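Side-chain contacts in esterase (Staphylococcus aureus subsp. aureus USA300_TCH1516, PDB 3D7R), which probably hydrolyses ester bonds as a member of the alpha/beta hydrolase family, although its natural substrate is not established: residues K44-V49 and S224-N229; L124-E129 and K312-S317; P133-T138 and D144-A149; L275-M280 and Q285-Y290. One frame throughout, in Å; residues are numbered along the deposited sequence.

Interaction 1 (K44-V49 and S224-N229); sequences KNDQDV and SQFGVN
F226 reaches across to the start of helix 46-61 and makes every contact between the two segments with its ring. The tight part is at CE2: buried V49 places CG2 3.7 Å from F226 CE2, approaching at a slant, and N45 O lies at the ring edge, 3.6 Å from the same CE2. With CG anti to the backbone N (chi1 -177°), the ring stands well out from its own helix to meet them. On the solvent side, exposed D46 and K44 cover little of the ring. D46 turns its carboxylate 16° from the ring plane, and OD1 alone meets the C-H rim, probably a weakly favourable contact; K44 comes no nearer than its carbonyl carbon, while its N and NZ both donate to D48 OD2. Each helix starts with a side-chain N-cap: N45 OD1 accepts from D48 N at 2.9 Å, and S224 OG from G227 N at 3.0 Å. Thus F226, from the first turn of helix 225-236, packs on the Asn-capped N-terminus of helix 46-61.

Interaction 2 (L124-E129 and K312-S317); sequences LSTLYE and KQIAKS. With DMS (dimethyl sulfoxide), chain F.
Helix-to-helix packing on one flank of the alpha/beta hydrolase sheet brings T126 and S125, at the C-terminal end of helix 113-126, against A315 and I314 of helix 305-318. The backbones come close because A315 has so small a side chain: the CA atoms of T126 and A315 are 4.9 Å apart. A315 CB points at the other helix end and lies 3.7 Å from S125 O, with S125 CB 4.2 Å away. Beside it, the methyl CG2 of T126 meets I314 CG2 at 4.1 Å, a slanting methyl-to-methyl contact. No hydrogen bond links the segments, so the join is one of van der Waals packing over a modest 132 Å².

The hydroxyls of S125 and T126 bond within their own helix and turn. T126 OG1 lies between the backbone N and the carbonyl carbon (chi1 63°), which turns it back to its own chain: it accepts from Y128 N at 3.2 Å in an ST turn and also bonds to I122 O. S125 OG bonds to K121 O. L127, inside this turn, has a positive phi (56°) and is the first residue to leave helical geometry. I314 and Q313 also touch F262 of strand 259-264. Q313 extends away from T126, its OE1 bonded to Y292 OH and its NE2 donating to the oxygen of a dimethyl sulfoxide, probably from the crystallisation liquor, at 2.7 Å.

Interaction 3 (P133-T138 and D144-A149); sequences PIYPKT and DDTFQA
T146 and P136 meet where the loop after strand 129-133 passes over helix 143-161, their CA atoms 5.0 Å apart. From T146 CB, itself 3.9 Å from P136 O, two branches part. OG1, beside the backbone N and anti to the carbonyl carbon (chi1 -62°), donates to P136 O at 3.0 Å; the donor stands 37° above the carbonyl plane and not on a lone pair. The same OG1 is also hydrogen-bonded to W235 NE1, so this buried hydroxyl joins loop and helix 225-236. The other branch, CG2, comes obliquely to Y135 CD1 at 3.7 Å.

The P136 ring lies along the helix beside them. Its CB meets D145 CB, its CG rests 3.6 Å from D145 O, and its CD presses on A149 CB at 3.4 Å, tighter than usual carbon packing. K137 doubles back to donate from NZ to Y135 O at 2.8 Å, in the carbonyl plane on a lone pair, while NZ also stands 3.6 Å above the centre of the Y135 ring. Y135 OH bonds to H103 O. Around this core, Y135 and T146 both touch L177 of helix 173-187, and A149 touches M84 of strand 84-90.

Interaction 4 (L275-M280 and Q285-Y290); sequences LFEQMM and QYIEFY
M280 and I287 carry the packing of helix 270-282 on strand 287-292, whose segments run nearly antiparallel (157°) with axes 9.3 Å apart. The selenomethionine M280 is bent at both chi2 and chi3, which folds its CE back to 3.6 Å from Q285 CB. Its CB meets I287 CG2 at 3.6 Å, the two side chains crossing at about a right angle. In I287, CG1 is anti to the backbone N (chi1 174°), sending CD1 to F276 CE2 at 3.7 Å; M280 CG lies over one face of that same ring, offset toward its rim. E277 is extended, its carboxylate 86° from the F289 ring, with OE1 at the ring edge 3.8 Å from F289 CD2. Q285 N donates to M280 O at 2.8 Å, joining the last turn of the helix to the loop before strand 287-292. Chemically, the helix and second strand of the beta-alpha-beta unit 259-264, 270-282, 287-292 meet through an apolar centre, and E277 OE1 probably gains a little from the ring C-H rim.

How the interactions relate
From the N terminus, interaction 1 opens first, at 44-49, and closes only at 224-229, joining the starts of helices 46-61 and 225-236. Interaction 2 opens inside that loop and closes beyond it at 312-317, so the two cross; their centres lie 36 Å apart, on opposite sides of the chain's centre. Interaction 3 is a short local closure from the loop after strand 129-133 to helix 143-161, nested within both. Interaction 4, another short closure, follows interactions 1 and 3 in series and is nested in interaction 2. Interactions 2 and 4 touch through side chains, Q313 NE2 packing 3.4 Å from Y290 CD1 and linking helix 305-318 to edge strand 287-292, while 2 and 3 merely adjoin along the chain.

Interaction 1 (K44-V49 and S224-N229)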
loop_
_atom_site.group_PDB
_atom_site.type_symbol
_atom_site.label_atom_id
_atom_site.label_comp_id
_atom_site.label_asym_id
_atom_site.label_seq_id
_atom_site.Cartn_x
_atom_site.Cartn_y
_atom_site.Cartn_z
ATOM N N LYS A 44 -1.099 1.724 23.813
ATOM C CA LYS A 44 -1.942 2.092 24.975
ATOM C C LYS A 44 -1.847 3.577 25.291
ATOM O O LYS A 44 -2.813 4.193 25.742
ATOM C CB LYS A 44 -1.526 1.299 26.212
ATOM C CG LYS A 44 -1.866 -0.175 26.170
ATOM C CD LYS A 44 -1.613 -0.873 27.508
ATOM C CE LYS A 44 -0.142 -0.973 27.844
ATOM N NZ LYS A 44 0.655 -1.543 26.711
ATOM N N ASN A 45 -0.669 4.145 25.028
ATOM C CA ASN A 45 -0.302 5.461 25.544
ATOM C C ASN A 45 0.966 6.004 24.861
ATOM O O ASN A 45 1.517 5.367 23.958
ATOM C CB ASN A 45 -0.101 5.377 27.066
ATOM C CG ASN A 45 0.872 4.268 27.474
ATOM O OD1 ASN A 45 1.863 4.007 26.790
ATOM N ND2 ASN A 45 0.588 3.616 28.601
ATOM N N ASP A 46 1.423 7.176 25.302
ATOM C CA ASP A 46 2.587 7.812 24.699
ATOM C C ASP A 46 3.830 6.956 24.870
ATOM O O ASP A 46 4.676 6.881 23.978
ATOM C CB ASP A 46 2.786 9.228 25.248
ATOM C CG ASP A 46 1.833 10.244 24.602
ATOM O OD1 ASP A 46 1.093 9.883 23.652
ATOM O OD2 ASP A 46 1.816 11.416 25.045
ATOM N N GLN A 47 3.905 6.274 26.002
ATOM C CA GLN A 47 5.053 5.464 26.356
ATOM C C GLN A 47 5.235 4.298 25.353
ATOM O O GLN A 47 6.355 4.034 24.907
ATOM C CB GLN A 47 4.889 4.958 27.800
ATOM C CG GLN A 47 4.978 6.036 28.924
ATOM C CD GLN A 47 3.942 7.193 28.850
ATOM O OE1 GLN A 47 2.720 6.984 28.706
ATOM N NE2 GLN A 47 4.450 8.429 28.973
ATOM N N ASP A 48 4.136 3.632 24.984
ATOM C CA ASP A 48 4.138 2.600 23.932
ATOM C C ASP A 48 4.574 3.167 22.587
ATOM O O ASP A 48 5.287 2.504 21.830
ATOM C CB ASP A 48 2.750 1.972 23.749
ATOM C CG ASP A 48 2.417 0.925 24.806
ATOM O OD1 ASP A 48 3.293 0.577 25.625
ATOM O OD2 ASP A 48 1.254 0.444 24.811
ATOM N N VAL A 49 4.136 4.389 22.290
ATOM C CA VAL A 49 4.499 5.075 21.034
ATOM C C VAL A 49 6.012 5.332 20.980
ATOM O O VAL A 49 6.663 5.019 19.969
ATOM C CB VAL A 49 3.660 6.388 20.828
ATOM C CG1 VAL A 49 4.114 7.173 19.608
ATOM C CG2 VAL A 49 2.180 6.041 20.681
ATOM N N SER A 224 -5.756 1.236 14.606
ATOM C CA SER A 224 -5.948 2.041 15.792
ATOM C C SER A 224 -5.878 3.508 15.371
ATOM O O SER A 224 -4.889 3.915 14.754
ATOM C CB SER A 224 -4.805 1.753 16.753
ATOM O OG SER A 224 -4.763 2.719 17.780
ATOM N N GLN A 225 -6.916 4.296 15.663
ATOM C CA GLN A 225 -6.866 5.735 15.365
ATOM C C GLN A 225 -5.643 6.341 16.059
ATOM O O GLN A 225 -4.866 7.022 15.421
ATOM C CB GLN A 225 -8.127 6.507 15.801
ATOM C CG GLN A 225 -8.144 7.937 15.192
ATOM C CD GLN A 225 -9.195 8.875 15.755
ATOM O OE1 GLN A 225 -9.761 8.634 16.816
ATOM N NE2 GLN A 225 -9.450 9.971 15.042
ATOM N N PHE A 226 -5.486 6.081 17.357
ATOM C CA PHE A 226 -4.301 6.553 18.098
ATOM C C PHE A 226 -2.988 6.167 17.417
ATOM O O PHE A 226 -2.129 7.022 17.207
ATOM C CB PHE A 226 -4.323 6.033 19.545
ATOM C CG PHE A 226 -3.177 6.534 20.408
ATOM C CD1 PHE A 226 -2.983 7.905 20.627
ATOM C CD2 PHE A 226 -2.336 5.625 21.055
ATOM C CE1 PHE A 226 -1.949 8.352 21.449
ATOM C CE2 PHE A 226 -1.292 6.065 21.864
ATOM C CZ PHE A 226 -1.099 7.437 22.057
ATOM N N GLY A 227 -2.821 4.881 17.098
ATOM C CA GLY A 227 -1.592 4.381 16.450
ATOM C C GLY A 227 -1.306 5.023 15.095
ATOM O O GLY A 227 -0.189 5.474 14.835
ATOM N N VAL A 228 -2.317 5.081 14.233
ATOM C CA VAL A 228 -2.172 5.681 12.906
ATOM C C VAL A 228 -1.876 7.191 13.028
ATOM O O VAL A 228 -0.909 7.695 12.420
ATOM C CB VAL A 228 -3.420 5.363 12.006
ATOM C CG1 VAL A 228 -3.442 6.176 10.715
ATOM C CG2 VAL A 228 -3.483 3.858 11.697
ATOM N N ASN A 229 -2.667 7.903 13.844
ATOM C CA ASN A 229 -2.408 9.334 14.094
ATOM C C ASN A 229 -0.950 9.585 14.505
ATOM O O ASN A 229 -0.238 10.391 13.893
ATOM C CB ASN A 229 -3.331 9.894 15.194
ATOM C CG ASN A 229 -4.809 10.016 14.754
ATOM O OD1 ASN A 229 -5.680 10.297 15.580
ATOM N ND2 ASN A 229 -5.084 9.803 13.480
#

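Interaction 2 (L124-E129 and K312-S317)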
loop_
_atom_site.group_PDB
_atom_site.type_symbol
_atom_site.label_atom_id
_atom_site.label_comp_id
_atom_site.label_asym_id
_atom_site.label_seq_id
_atom_site.Cartn_x
_atom_site.Cartn_y
_atom_site.Cartn_z
ATOM N N LEU A 124 3.118 -14.614 -9.837
ATOM C CA LEU A 124 2.762 -15.846 -10.520
ATOM C C LEU A 124 1.393 -15.770 -11.195
ATOM O O LEU A 124 1.194 -16.394 -12.248
ATOM C CB LEU A 124 2.829 -17.038 -9.552
ATOM C CG LEU A 124 4.179 -17.783 -9.492
ATOM C CD1 LEU A 124 5.312 -16.908 -8.982
ATOM C CD2 LEU A 124 4.038 -19.035 -8.619
ATOM N N SER A 125 0.458 -15.006 -10.608
ATOM C CA SER A 125 -0.884 -14.849 -11.215
ATOM C C SER A 125 -0.972 -13.849 -12.359
ATOM O O SER A 125 -1.695 -14.074 -13.336
ATOM C CB SER A 125 -1.928 -14.489 -10.148
ATOM O OG SER A 125 -1.929 -15.468 -9.127
ATOM N N THR A 126 -0.274 -12.725 -12.237
ATOM C CA THR A 126 -0.364 -11.664 -13.239
ATOM C C THR A 126 0.680 -11.813 -14.348
ATOM O O THR A 126 0.477 -11.328 -15.472
ATOM C CB THR A 126 -0.176 -10.275 -12.604
ATOM O OG1 THR A 126 1.142 -10.185 -12.055
ATOM C CG2 THR A 126 -1.217 -10.048 -11.474
ATOM N N LEU A 127 1.797 -12.468 -14.022
ATOM C CA LEU A 127 2.973 -12.495 -14.895
ATOM C C LEU A 127 3.487 -11.105 -15.265
ATOM O O LEU A 127 4.034 -10.912 -16.349
ATOM C CB LEU A 127 2.717 -13.348 -16.150
ATOM C CG LEU A 127 2.325 -14.792 -15.846
ATOM C CD1 LEU A 127 2.098 -15.560 -17.145
ATOM C CD2 LEU A 127 3.411 -15.456 -14.982
ATOM N N TYR A 128 3.301 -10.148 -14.354
ATOM C CA TYR A 128 4.067 -8.910 -14.338
ATOM C C TYR A 128 5.291 -9.109 -13.440
ATOM O O TYR A 128 5.270 -9.952 -12.545
ATOM C CB TYR A 128 3.232 -7.775 -13.738
ATOM C CG TYR A 128 2.151 -7.203 -14.638
ATOM C CD1 TYR A 128 1.270 -8.035 -15.340
ATOM C CD2 TYR A 128 1.995 -5.829 -14.761
ATOM C CE1 TYR A 128 0.266 -7.498 -16.151
ATOM C CE2 TYR A 128 0.994 -5.276 -15.580
ATOM C CZ TYR A 128 0.145 -6.115 -16.267
ATOM O OH TYR A 128 -0.833 -5.574 -17.070
ATOM N N GLU A 129 6.351 -8.334 -13.675
ATOM C CA GLU A 129 7.446 -8.264 -12.729
ATOM C C GLU A 129 7.048 -7.332 -11.586
ATOM O O GLU A 129 6.740 -6.149 -11.813
ATOM C CB GLU A 129 8.707 -7.737 -13.403
ATOM C CG GLU A 129 9.852 -7.539 -12.449
ATOM C CD GLU A 129 11.143 -7.241 -13.176
ATOM O OE1 GLU A 129 11.350 -6.064 -13.556
ATOM O OE2 GLU A 129 11.950 -8.187 -13.335
ATOM N N LYS A 312 -7.071 -13.383 -7.880
ATOM C CA LYS A 312 -7.624 -13.726 -9.196
ATOM C C LYS A 312 -8.311 -12.514 -9.833
ATOM O O LYS A 312 -8.226 -12.331 -11.048
ATOM C CB LYS A 312 -8.602 -14.898 -9.126
ATOM C CG LYS A 312 -7.958 -16.236 -8.830
ATOM C CD LYS A 312 -9.009 -17.380 -8.856
ATOM C CE LYS A 312 -8.555 -18.593 -8.028
ATOM N NZ LYS A 312 -7.894 -19.656 -8.852
ATOM N N GLN A 313 -8.995 -11.707 -9.025
ATOM C CA GLN A 313 -9.626 -10.481 -9.522
ATOM C C GLN A 313 -8.606 -9.447 -10.025
ATOM O O GLN A 313 -8.849 -8.756 -11.027
ATOM C CB GLN A 313 -10.524 -9.866 -8.452
ATOM C CG GLN A 313 -11.818 -10.690 -8.239
ATOM C CD GLN A 313 -12.536 -10.346 -6.964
ATOM O OE1 GLN A 313 -11.924 -9.936 -5.971
ATOM N NE2 GLN A 313 -13.855 -10.504 -6.980
ATOM N N ILE A 314 -7.490 -9.318 -9.306
ATOM C CA ILE A 314 -6.353 -8.522 -9.789
ATOM C C ILE A 314 -5.880 -9.045 -11.150
ATOM O O ILE A 314 -5.793 -8.269 -12.105
ATOM C CB ILE A 314 -5.195 -8.500 -8.768
ATOM C CG1 ILE A 314 -5.648 -7.769 -7.486
ATOM C CG2 ILE A 314 -3.938 -7.817 -9.383
ATOM C CD1 ILE A 314 -4.644 -7.781 -6.350
ATOM N N ALA A 315 -5.629 -10.355 -11.250
ATOM C CA ALA A 315 -5.150 -10.982 -12.489
ATOM C C ALA A 315 -6.118 -10.771 -13.666
ATOM O O ALA A 315 -5.702 -10.426 -14.769
ATOM C CB ALA A 315 -4.911 -12.480 -12.276
ATOM N N LYS A 316 -7.406 -10.981 -13.423
ATOM C CA LYS A 316 -8.418 -10.791 -14.460
ATOM C C LYS A 316 -8.535 -9.324 -14.896
ATOM O O LYS A 316 -8.708 -9.038 -16.079
ATOM C CB LYS A 316 -9.773 -11.321 -13.986
ATOM C CG LYS A 316 -10.847 -11.441 -15.098
ATOM C CD LYS A 316 -11.670 -10.154 -15.225
ATOM C CE LYS A 316 -12.425 -10.073 -16.566
ATOM N NZ LYS A 316 -12.578 -8.641 -17.008
ATOM N N SER A 317 -8.448 -8.391 -13.958
ATOM C CA SER A 317 -8.645 -6.984 -14.320
ATOM C C SER A 317 -7.382 -6.291 -14.866
ATOM O O SER A 317 -7.487 -5.352 -15.654
ATOM C CB SER A 317 -9.187 -6.199 -13.135
ATOM O OG SER A 317 -8.255 -6.240 -12.080
HETATM S S DMS F . -16.275 -8.816 -4.234
HETATM O O DMS F . -15.861 -10.215 -5.241
HETATM C C1 DMS F . -17.922 -8.259 -4.739
HETATM C C2 DMS F . -16.661 -9.460 -2.596
#

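Interaction 3 (P133-T138 and D144-A149)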
loop_
_atom_site.group_PDB
_atom_site.type_symbol
_atom_site.label_atom_id
_atom_site.label_comp_id
_atom_site.label_asym_id
_atom_site.label_seq_id
_atom_site.Cartn_x
_atom_site.Cartn_y
_atom_site.Cartn_z
ATOM N N PRO A 133 10.344 -1.677 -3.713
ATOM C CA PRO A 133 11.296 -0.742 -3.076
ATOM C C PRO A 133 11.162 -0.669 -1.546
ATOM O O PRO A 133 10.053 -0.546 -1.019
ATOM C CB PRO A 133 10.936 0.595 -3.704
ATOM C CG PRO A 133 9.437 0.478 -4.019
ATOM C CD PRO A 133 9.253 -0.983 -4.416
ATOM N N ILE A 134 12.286 -0.773 -0.834
ATOM C CA ILE A 134 12.272 -0.598 0.617
ATOM C C ILE A 134 12.499 0.906 0.873
ATOM O O ILE A 134 13.618 1.340 1.108
ATOM C CB ILE A 134 13.325 -1.500 1.316
ATOM C CG1 ILE A 134 13.202 -2.964 0.855
ATOM C CG2 ILE A 134 13.217 -1.401 2.839
ATOM C CD1 ILE A 134 11.777 -3.594 0.977
ATOM N N TYR A 135 11.417 1.683 0.754
ATOM C CA TYR A 135 11.456 3.153 0.749
ATOM C C TYR A 135 11.723 3.668 2.163
ATOM O O TYR A 135 11.473 2.949 3.138
ATOM C CB TYR A 135 10.129 3.710 0.188
ATOM C CG TYR A 135 8.901 3.160 0.902
ATOM C CD1 TYR A 135 8.492 3.685 2.138
ATOM C CD2 TYR A 135 8.158 2.105 0.354
ATOM C CE1 TYR A 135 7.388 3.179 2.794
ATOM C CE2 TYR A 135 7.042 1.583 1.019
ATOM C CZ TYR A 135 6.677 2.121 2.243
ATOM O OH TYR A 135 5.576 1.638 2.921
ATOM N N PRO A 136 12.293 4.886 2.291
ATOM C CA PRO A 136 12.608 5.429 3.623
ATOM C C PRO A 136 11.423 5.421 4.593
ATOM O O PRO A 136 10.283 5.757 4.223
ATOM C CB PRO A 136 13.022 6.875 3.318
ATOM C CG PRO A 136 13.649 6.785 1.934
ATOM C CD PRO A 136 12.738 5.795 1.211
ATOM N N LYS A 137 11.718 5.035 5.831
ATOM C CA LYS A 137 10.726 4.892 6.878
ATOM C C LYS A 137 10.944 5.860 8.012
ATOM O O LYS A 137 12.093 6.235 8.341
ATOM C CB LYS A 137 10.773 3.478 7.482
ATOM C CG LYS A 137 10.596 2.321 6.511
ATOM C CD LYS A 137 9.327 2.474 5.693
ATOM C CE LYS A 137 8.950 1.166 4.977
ATOM N NZ LYS A 137 9.987 0.751 3.905
ATOM N N THR A 138 9.831 6.228 8.642
ATOM C CA THR A 138 9.868 6.924 9.912
ATOM C C THR A 138 10.203 5.898 11.023
ATOM O O THR A 138 9.969 4.698 10.847
ATOM C CB THR A 138 8.543 7.742 10.137
ATOM O OG1 THR A 138 8.845 9.075 10.584
ATOM C CG2 THR A 138 7.526 7.056 11.081
ATOM N N ASP A 144 8.833 13.622 2.585
ATOM C CA ASP A 144 9.544 13.957 1.335
ATOM C C ASP A 144 10.575 12.920 0.928
ATOM O O ASP A 144 10.738 12.657 -0.261
ATOM C CB ASP A 144 10.180 15.343 1.379
ATOM C CG ASP A 144 9.151 16.459 1.420
ATOM O OD1 ASP A 144 7.930 16.217 1.240
ATOM O OD2 ASP A 144 9.578 17.611 1.624
ATOM N N ASP A 145 11.261 12.334 1.916
ATOM C CA ASP A 145 12.211 11.252 1.687
ATOM C C ASP A 145 11.504 10.071 1.030
ATOM O O ASP A 145 12.009 9.453 0.094
ATOM C CB ASP A 145 12.807 10.771 3.028
ATOM C CG ASP A 145 13.526 11.884 3.789
ATOM O OD1 ASP A 145 14.425 12.509 3.195
ATOM O OD2 ASP A 145 13.200 12.131 4.979
ATOM N N THR A 146 10.338 9.742 1.565
ATOM C CA THR A 146 9.570 8.582 1.123
ATOM C C THR A 146 9.127 8.773 -0.314
ATOM O O THR A 146 9.347 7.905 -1.171
ATOM C CB THR A 146 8.338 8.396 2.023
ATOM O OG1 THR A 146 8.785 8.153 3.359
ATOM C CG2 THR A 146 7.464 7.208 1.543
ATOM N N PHE A 147 8.526 9.929 -0.588
ATOM C CA PHE A 147 8.012 10.199 -1.935
ATOM C C PHE A 147 9.110 10.377 -3.002
ATOM O O PHE A 147 8.938 9.940 -4.136
ATOM C CB PHE A 147 7.014 11.374 -1.924
ATOM C CG PHE A 147 5.619 10.973 -1.484
ATOM C CD1 PHE A 147 4.884 10.028 -2.216
ATOM C CD2 PHE A 147 5.058 11.500 -0.323
ATOM C CE1 PHE A 147 3.592 9.639 -1.801
ATOM C CE2 PHE A 147 3.775 11.122 0.096
ATOM C CZ PHE A 147 3.039 10.195 -0.653
ATOM N N GLN A 148 10.236 10.990 -2.646
ATOM C CA GLN A 148 11.328 11.141 -3.608
ATOM C C GLN A 148 11.881 9.792 -4.040
ATOM O O GLN A 148 12.211 9.583 -5.217
ATOM C CB GLN A 148 12.428 12.086 -3.069
ATOM C CG GLN A 148 11.860 13.524 -2.889
ATOM C CD GLN A 148 12.836 14.535 -2.290
ATOM O OE1 GLN A 148 13.759 14.189 -1.541
ATOM N NE2 GLN A 148 12.608 15.809 -2.602
ATOM N N ALA A 149 11.973 8.870 -3.088
ATOM C CA ALA A 149 12.437 7.516 -3.381
ATOM C C ALA A 149 11.489 6.771 -4.320
ATOM O O ALA A 149 11.927 6.096 -5.245
ATOM C CB ALA A 149 12.631 6.742 -2.101
#

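Interaction 4 (L275-M280 and Q285-Y290)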
loop_
_atom_site.group_PDB
_atom_site.type_symbol
_atom_site.label_atom_id
_atom_site.label_comp_id
_atom_site.label_asym_id
_atom_site.label_seq_id
_atom_site.Cartn_x
_atom_site.Cartn_y
_atom_site.Cartn_z
ATOM N N LEU A 275 -16.531 6.636 0.545
ATOM C CA LEU A 275 -16.501 8.068 0.212
ATOM C C LEU A 275 -15.619 8.354 -1.010
ATOM O O LEU A 275 -16.024 9.073 -1.946
ATOM C CB LEU A 275 -16.027 8.894 1.406
ATOM C CG LEU A 275 -15.892 10.411 1.196
ATOM C CD1 LEU A 275 -17.198 11.044 0.639
ATOM C CD2 LEU A 275 -15.480 11.077 2.501
ATOM N N PHE A 276 -14.416 7.793 -1.011
ATOM C CA PHE A 276 -13.541 7.900 -2.186
ATOM C C PHE A 276 -14.233 7.362 -3.458
ATOM O O PHE A 276 -14.190 7.988 -4.517
ATOM C CB PHE A 276 -12.233 7.165 -1.933
ATOM C CG PHE A 276 -11.297 7.141 -3.121
ATOM C CD1 PHE A 276 -10.665 8.314 -3.553
ATOM C CD2 PHE A 276 -11.002 5.929 -3.765
ATOM C CE1 PHE A 276 -9.785 8.296 -4.639
ATOM C CE2 PHE A 276 -10.115 5.893 -4.850
ATOM C CZ PHE A 276 -9.498 7.086 -5.277
ATOM N N GLU A 277 -14.887 6.210 -3.357
ATOM C CA GLU A 277 -15.600 5.686 -4.515
ATOM C C GLU A 277 -16.660 6.672 -5.035
ATOM O O GLU A 277 -16.795 6.851 -6.253
ATOM C CB GLU A 277 -16.230 4.335 -4.206
ATOM C CG GLU A 277 -16.974 3.734 -5.401
ATOM C CD GLU A 277 -17.850 2.546 -5.033
ATOM O OE1 GLU A 277 -18.389 2.471 -3.905
ATOM O OE2 GLU A 277 -18.008 1.686 -5.903
ATOM N N GLN A 278 -17.428 7.281 -4.128
ATOM C CA GLN A 278 -18.446 8.275 -4.505
ATOM C C GLN A 278 -17.825 9.478 -5.227
ATOM O O GLN A 278 -18.357 9.965 -6.235
ATOM C CB GLN A 278 -19.239 8.733 -3.268
ATOM C CG GLN A 278 -20.324 7.722 -2.797
ATOM C CD GLN A 278 -21.407 7.510 -3.846
ATOM O OE1 GLN A 278 -21.925 8.469 -4.403
ATOM N NE2 GLN A 278 -21.756 6.256 -4.114
HETATM N N MSE A 279 -16.681 9.952 -4.718
HETATM C CA MSE A 279 -15.981 11.071 -5.358
HETATM C C MSE A 279 -15.476 10.717 -6.775
HETATM O O MSE A 279 -15.591 11.516 -7.693
HETATM C CB MSE A 279 -14.815 11.565 -4.482
HETATM C CG MSE A 279 -15.243 12.130 -3.145
HETATM SE SE MSE A 279 -13.647 12.308 -1.992
HETATM C CE MSE A 279 -12.665 13.578 -3.064
HETATM N N MSE A 280 -14.906 9.530 -6.934
HETATM C CA MSE A 280 -14.477 9.038 -8.269
HETATM C C MSE A 280 -15.647 8.980 -9.263
HETATM O O MSE A 280 -15.544 9.436 -10.413
HETATM C CB MSE A 280 -13.851 7.646 -8.121
HETATM C CG MSE A 280 -12.552 7.660 -7.308
HETATM SE SE MSE A 280 -11.069 8.404 -8.381
HETATM C CE MSE A 280 -10.828 6.898 -9.565
ATOM N N GLN A 285 -14.624 9.192 -13.044
ATOM C CA GLN A 285 -13.352 8.502 -13.080
ATOM C C GLN A 285 -13.635 7.018 -12.852
ATOM O O GLN A 285 -14.332 6.640 -11.897
ATOM C CB GLN A 285 -12.404 9.031 -11.989
ATOM C CG GLN A 285 -11.778 10.421 -12.249
ATOM C CD GLN A 285 -10.828 10.472 -13.452
ATOM O OE1 GLN A 285 -10.852 11.433 -14.204
ATOM N NE2 GLN A 285 -9.987 9.453 -13.622
ATOM N N TYR A 286 -13.111 6.189 -13.745
ATOM C CA TYR A 286 -13.232 4.738 -13.638
ATOM C C TYR A 286 -12.746 4.191 -12.288
ATOM O O TYR A 286 -11.589 4.377 -11.912
ATOM C CB TYR A 286 -12.452 4.052 -14.763
ATOM C CG TYR A 286 -12.822 2.596 -14.910
ATOM C CD1 TYR A 286 -13.831 2.211 -15.788
ATOM C CD2 TYR A 286 -12.188 1.607 -14.150
ATOM C CE1 TYR A 286 -14.195 0.871 -15.928
ATOM C CE2 TYR A 286 -12.547 0.264 -14.280
ATOM C CZ TYR A 286 -13.555 -0.084 -15.171
ATOM O OH TYR A 286 -13.933 -1.395 -15.319
ATOM N N ILE A 287 -13.631 3.505 -11.571
ATOM C CA ILE A 287 -13.244 2.825 -10.332
ATOM C C ILE A 287 -13.975 1.481 -10.214
ATOM O O ILE A 287 -15.190 1.409 -10.446
ATOM C CB ILE A 287 -13.445 3.732 -9.080
ATOM C CG1 ILE A 287 -13.164 2.935 -7.785
ATOM C CG2 ILE A 287 -14.871 4.337 -9.083
ATOM C CD1 ILE A 287 -12.086 3.543 -6.894
ATOM N N GLU A 288 -13.235 0.408 -9.911
ATOM C CA GLU A 288 -13.860 -0.855 -9.519
ATOM C C GLU A 288 -13.567 -1.033 -8.046
ATOM O O GLU A 288 -12.407 -0.983 -7.644
ATOM C CB GLU A 288 -13.286 -2.048 -10.312
ATOM C CG GLU A 288 -13.891 -2.252 -11.693
ATOM C CD GLU A 288 -13.118 -3.244 -12.546
ATOM O OE1 GLU A 288 -12.455 -4.164 -12.003
ATOM O OE2 GLU A 288 -13.175 -3.095 -13.781
ATOM N N PHE A 289 -14.603 -1.199 -7.229
ATOM C CA PHE A 289 -14.390 -1.466 -5.821
ATOM C C PHE A 289 -14.866 -2.895 -5.535
ATOM O O PHE A 289 -16.041 -3.230 -5.707
ATOM C CB PHE A 289 -15.100 -0.399 -4.967
ATOM C CG PHE A 289 -14.906 -0.544 -3.475
ATOM C CD1 PHE A 289 -13.840 -1.275 -2.937
ATOM C CD2 PHE A 289 -15.782 0.091 -2.603
ATOM C CE1 PHE A 289 -13.670 -1.401 -1.559
ATOM C CE2 PHE A 289 -15.623 -0.014 -1.205
ATOM C CZ PHE A 289 -14.570 -0.770 -0.688
ATOM N N TYR A 290 -13.924 -3.746 -5.159
ATOM C CA TYR A 290 -14.239 -5.095 -4.738
ATOM C C TYR A 290 -14.327 -5.066 -3.212
ATOM O O TYR A 290 -13.320 -4.996 -2.527
ATOM C CB TYR A 290 -13.162 -6.067 -5.226
ATOM C CG TYR A 290 -13.029 -6.153 -6.739
ATOM C CD1 TYR A 290 -13.760 -7.102 -7.467
ATOM C CD2 TYR A 290 -12.188 -5.285 -7.444
ATOM C CE1 TYR A 290 -13.634 -7.210 -8.856
ATOM C CE2 TYR A 290 -12.056 -5.380 -8.845
ATOM C CZ TYR A 290 -12.784 -6.348 -9.534
ATOM O OH TYR A 290 -12.683 -6.460 -10.901
#